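Putative glucosidase lplD, ALPHA-GALACTURONIDASE (Bacillus subtilis, PDB 3FEF) hydrolyses alpha-1,4-linked galacturonate, including the probable natural substrate di-galacturonate, as a family 4 glycosidase that requires NAD(+) and manganese. Local coordinates at residues 130-144 with 156-168. Numbering follows the deposited sequence.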
# COMPACT_ATOMS: atom_id res chain seq x y z
N ALA A 130 13.64 12.54 -22.67
CA ALA A 130 13.12 13.00 -21.38
C ALA A 130 13.95 14.13 -20.76
O ALA A 130 13.39 15.03 -20.10
CB ALA A 130 12.98 11.82 -20.38
N ARG A 131 15.27 14.09 -20.94
CA ARG A 131 16.13 15.12 -20.36
C ARG A 131 15.95 16.41 -21.13
O ARG A 131 16.02 17.50 -20.56
CB ARG A 131 17.60 14.67 -20.32
CG ARG A 131 17.90 13.66 -19.20
CD ARG A 131 19.41 13.41 -19.03
NE ARG A 131 19.91 12.66 -20.16
CZ ARG A 131 20.03 11.33 -20.20
NH1 ARG A 131 19.69 10.60 -19.15
NH2 ARG A 131 20.49 10.75 -21.30
N ALA A 132 15.69 16.30 -22.43
CA ALA A 132 15.48 17.48 -23.28
C ALA A 132 14.15 18.16 -22.98
O ALA A 132 14.08 19.38 -22.85
CB ALA A 132 15.55 17.08 -24.76
N ILE A 133 13.10 17.36 -22.88
CA ILE A 133 11.80 17.87 -22.44
C ILE A 133 11.93 18.53 -21.07
O ILE A 133 11.42 19.62 -20.85
CB ILE A 133 10.77 16.73 -22.38
CG1 ILE A 133 10.51 16.23 -23.80
CG2 ILE A 133 9.49 17.19 -21.70
CD1 ILE A 133 9.79 14.92 -23.83
N ARG A 134 12.62 17.87 -20.15
CA ARG A 134 12.87 18.48 -18.84
C ARG A 134 13.59 19.83 -18.98
O ARG A 134 13.27 20.78 -18.28
CB ARG A 134 13.76 17.59 -17.97
CG ARG A 134 13.96 18.15 -16.56
CD ARG A 134 14.88 17.25 -15.76
NE ARG A 134 16.21 17.26 -16.36
CZ ARG A 134 17.15 16.35 -16.11
NH1 ARG A 134 16.91 15.35 -15.28
NH2 ARG A 134 18.34 16.45 -16.69
N ASP A 135 14.57 19.89 -19.87
CA ASP A 135 15.39 21.08 -20.00
C ASP A 135 14.62 22.19 -20.72
O ASP A 135 14.63 23.32 -20.29
CB ASP A 135 16.70 20.78 -20.73
CG ASP A 135 17.62 19.84 -19.93
OD1 ASP A 135 17.49 19.78 -18.69
OD2 ASP A 135 18.48 19.17 -20.55
N TYR A 136 13.92 21.87 -21.81
CA TYR A 136 13.33 22.93 -22.63
C TYR A 136 11.82 23.10 -22.61
O TYR A 136 11.33 24.12 -23.06
CB TYR A 136 13.81 22.79 -24.08
CG TYR A 136 15.30 22.58 -24.13
CD1 TYR A 136 16.17 23.58 -23.70
CD2 TYR A 136 15.84 21.37 -24.55
CE1 TYR A 136 17.53 23.39 -23.72
CE2 TYR A 136 17.21 21.17 -24.57
CZ TYR A 136 18.05 22.19 -24.15
OH TYR A 136 19.41 22.01 -24.16
N ALA A 137 11.07 22.13 -22.10
CA ALA A 137 9.61 22.21 -22.19
C ALA A 137 8.97 21.42 -21.06
O ALA A 137 8.08 20.60 -21.29
CB ALA A 137 9.15 21.69 -23.54
N PRO A 138 9.45 21.65 -19.84
CA PRO A 138 9.05 20.94 -18.64
C PRO A 138 7.54 20.88 -18.44
O PRO A 138 7.05 19.94 -17.83
CB PRO A 138 9.70 21.75 -17.50
CG PRO A 138 10.34 22.97 -18.17
CD PRO A 138 10.58 22.56 -19.58
N GLU A 139 6.82 21.86 -18.95
CA GLU A 139 5.41 21.95 -18.66
C GLU A 139 4.53 21.49 -19.83
O GLU A 139 3.33 21.56 -19.75
CB GLU A 139 5.03 23.39 -18.26
CG GLU A 139 5.67 23.90 -16.97
CD GLU A 139 4.77 23.74 -15.75
OE1 GLU A 139 3.95 22.79 -15.72
OE2 GLU A 139 4.87 24.57 -14.83
N SER A 140 5.14 21.02 -20.91
CA SER A 140 4.33 20.54 -22.03
C SER A 140 3.69 19.19 -21.71
O SER A 140 4.18 18.44 -20.84
CB SER A 140 5.20 20.39 -23.27
OG SER A 140 6.35 19.61 -22.96
N TRP A 141 2.60 18.87 -22.40
CA TRP A 141 2.10 17.50 -22.42
C TRP A 141 2.79 16.71 -23.51
O TRP A 141 2.99 17.21 -24.61
CB TRP A 141 0.57 17.46 -22.57
CG TRP A 141 -0.07 17.71 -21.28
CD1 TRP A 141 -0.49 18.94 -20.76
CD2 TRP A 141 -0.33 16.74 -20.27
NE1 TRP A 141 -0.99 18.75 -19.50
CE2 TRP A 141 -0.91 17.42 -19.18
CE3 TRP A 141 -0.14 15.35 -20.19
CZ2 TRP A 141 -1.31 16.75 -18.02
CZ3 TRP A 141 -0.52 14.70 -19.04
CH2 TRP A 141 -1.10 15.40 -17.96
N VAL A 142 3.17 15.48 -23.19
CA VAL A 142 3.93 14.60 -24.10
C VAL A 142 3.03 13.44 -24.51
O VAL A 142 2.49 12.75 -23.66
CB VAL A 142 5.17 14.03 -23.36
CG1 VAL A 142 6.03 13.21 -24.31
CG2 VAL A 142 5.99 15.16 -22.74
N ILE A 143 2.82 13.24 -25.80
CA ILE A 143 2.08 12.07 -26.25
C ILE A 143 3.01 11.12 -26.97
O ILE A 143 3.49 11.43 -28.04
CB ILE A 143 0.90 12.45 -27.17
CG1 ILE A 143 0.05 13.56 -26.54
CG2 ILE A 143 0.05 11.19 -27.49
CD1 ILE A 143 -1.10 14.02 -27.45
N ASN A 144 3.25 9.95 -26.39
CA ASN A 144 4.11 8.96 -27.03
C ASN A 144 3.32 7.94 -27.85
O ASN A 144 2.34 7.36 -27.38
CB ASN A 144 4.97 8.25 -25.98
CG ASN A 144 5.88 7.20 -26.58
OD1 ASN A 144 6.49 7.41 -27.63
ND2 ASN A 144 5.96 6.05 -25.94
N LEU A 156 10.48 7.67 -19.75
CA LEU A 156 10.18 9.09 -19.59
C LEU A 156 10.02 9.46 -18.09
O LEU A 156 10.62 10.43 -17.61
CB LEU A 156 8.94 9.49 -20.40
CG LEU A 156 9.10 9.39 -21.92
CD1 LEU A 156 7.85 9.84 -22.70
CD2 LEU A 156 10.35 10.20 -22.35
N TYR A 157 9.19 8.71 -17.37
CA TYR A 157 8.92 9.04 -15.98
C TYR A 157 10.11 8.77 -15.06
O TYR A 157 10.30 9.47 -14.07
CB TYR A 157 7.67 8.30 -15.45
CG TYR A 157 6.38 8.96 -15.87
CD1 TYR A 157 5.75 8.60 -17.06
CD2 TYR A 157 5.81 9.96 -15.11
CE1 TYR A 157 4.58 9.20 -17.47
CE2 TYR A 157 4.61 10.58 -15.51
CZ TYR A 157 4.01 10.19 -16.69
OH TYR A 157 2.84 10.78 -17.12
N LYS A 158 10.89 7.74 -15.38
CA LYS A 158 12.04 7.39 -14.56
C LYS A 158 13.10 8.47 -14.66
O LYS A 158 13.79 8.80 -13.69
CB LYS A 158 12.62 6.04 -14.96
CG LYS A 158 11.75 4.84 -14.58
CD LYS A 158 12.30 3.52 -15.17
CE LYS A 158 13.49 3.00 -14.37
NZ LYS A 158 13.06 2.36 -13.08
N VAL A 159 13.23 9.04 -15.84
CA VAL A 159 14.29 10.01 -16.07
C VAL A 159 13.83 11.42 -15.73
O VAL A 159 14.62 12.25 -15.28
CB VAL A 159 14.81 9.93 -17.51
CG1 VAL A 159 15.89 10.97 -17.75
CG2 VAL A 159 15.32 8.52 -17.79
N PHE A 160 12.54 11.69 -15.92
CA PHE A 160 11.95 12.99 -15.55
C PHE A 160 10.65 12.72 -14.79
O PHE A 160 9.57 12.68 -15.39
CB PHE A 160 11.69 13.79 -16.82
CG PHE A 160 11.01 15.12 -16.61
CD1 PHE A 160 11.03 15.76 -15.36
CD2 PHE A 160 10.38 15.76 -17.67
CE1 PHE A 160 10.40 16.98 -15.17
CE2 PHE A 160 9.75 16.99 -17.49
CZ PHE A 160 9.77 17.61 -16.24
N PRO A 161 10.76 12.48 -13.46
CA PRO A 161 9.59 12.09 -12.66
C PRO A 161 8.42 13.05 -12.78
O PRO A 161 7.27 12.63 -12.69
CB PRO A 161 10.13 12.07 -11.21
CG PRO A 161 11.60 11.67 -11.40
CD PRO A 161 12.03 12.35 -12.71
N GLY A 162 8.71 14.33 -12.99
CA GLY A 162 7.63 15.32 -13.10
C GLY A 162 7.03 15.46 -14.50
O GLY A 162 6.14 16.29 -14.73
N ILE A 163 7.52 14.68 -15.46
CA ILE A 163 7.05 14.83 -16.81
C ILE A 163 5.53 14.62 -16.89
O ILE A 163 4.95 13.85 -16.13
CB ILE A 163 7.76 13.84 -17.74
CG1 ILE A 163 7.65 14.29 -19.19
CG2 ILE A 163 7.21 12.43 -17.53
CD1 ILE A 163 8.39 13.39 -20.18
N LYS A 164 4.89 15.29 -17.84
CA LYS A 164 3.47 15.09 -18.12
C LYS A 164 3.30 14.32 -19.42
O LYS A 164 3.18 14.91 -20.48
CB LYS A 164 2.78 16.44 -18.21
CG LYS A 164 2.72 17.13 -16.87
CD LYS A 164 2.87 18.65 -17.04
CE LYS A 164 1.53 19.32 -17.22
NZ LYS A 164 1.76 20.62 -17.86
N ALA A 165 3.30 12.99 -19.32
CA ALA A 165 3.31 12.14 -20.49
C ALA A 165 2.25 11.05 -20.51
O ALA A 165 2.00 10.37 -19.49
CB ALA A 165 4.71 11.49 -20.67
N ILE A 166 1.67 10.85 -21.69
CA ILE A 166 0.84 9.67 -21.92
C ILE A 166 1.33 8.93 -23.15
O ILE A 166 1.98 9.51 -24.02
CB ILE A 166 -0.60 10.05 -22.11
CG1 ILE A 166 -0.77 10.79 -23.45
CG2 ILE A 166 -1.06 10.97 -20.96
CD1 ILE A 166 -2.17 11.36 -23.63
N GLY A 167 1.01 7.65 -23.22
CA GLY A 167 1.19 6.87 -24.42
C GLY A 167 -0.16 6.60 -25.05
O GLY A 167 -1.15 6.30 -24.34
N CYS A 168 -0.21 6.69 -26.39
CA CYS A 168 -1.44 6.45 -27.16
C CYS A 168 -1.31 5.32 -28.17
O CYS A 168 -0.31 5.18 -28.85
CB CYS A 168 -1.86 7.71 -27.93
SG CYS A 168 -2.61 8.90 -26.86
O HOH W 1 6.14 17.53 -19.26
O HOH W 2 6.17 18.96 -15.51
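Lys164 lies across the indole of Trp141, and most of its side chain runs along the 130-144 segment. CB sits over one face of the six-membered ring in a CH-pi contact, 3.6 Å from the centroid and close to the ring normal. With CG anti to the carbonyl carbon (chi1 -68°) and bends at chi2 and chi3, the chain carries CD past the carbonyl oxygens of Glu139 and Ser140 and returns CE to the pyrrole side, 3.4 Å from Trp141 NE1. At the tip, NZ donates to Glu139 O at 2.6 Å, approaching from above the carbonyl plane; the carboxylate of Glu139 adds only a long salt bridge. NZ and Trp141 NE1 also share Asn371 OD1 as acceptor. An alanine in place of Trp141 would probably leave the aliphatic part of Lys164 without the surface it lies on and Asn371 OD1 with one donor fewer.

The Phe160 ring, by contrast, is held on both faces: CB of Arg134 stands over the centre of one, 3.9 Å from the centroid, while the backbone at Gly162 and Ile163 covers the opposite face. Nearby, one water links Pro138 O and Ser140 O to Lys164 N, and a second joins Pro138 O to Gly162 O.

Beyond Lys164 the strands pair in parallel, Val142 O receiving Ile166 N at 2.9 Å and Asn144 N donating to Ile166 O at 2.7 Å. Val142 packs on Ala165, Ile163 and Leu156 on one face; Ile143 meets Ile166 and Cys168 SG on the other. This is the last beta-alpha-beta unit of the Rossmann-type sheet: strand 141-144 runs between 78-81 and 164-167, helices 112-136 and 149-159 cover the Val142 face, and helix 328-335 packs against Ile143 and Ile166.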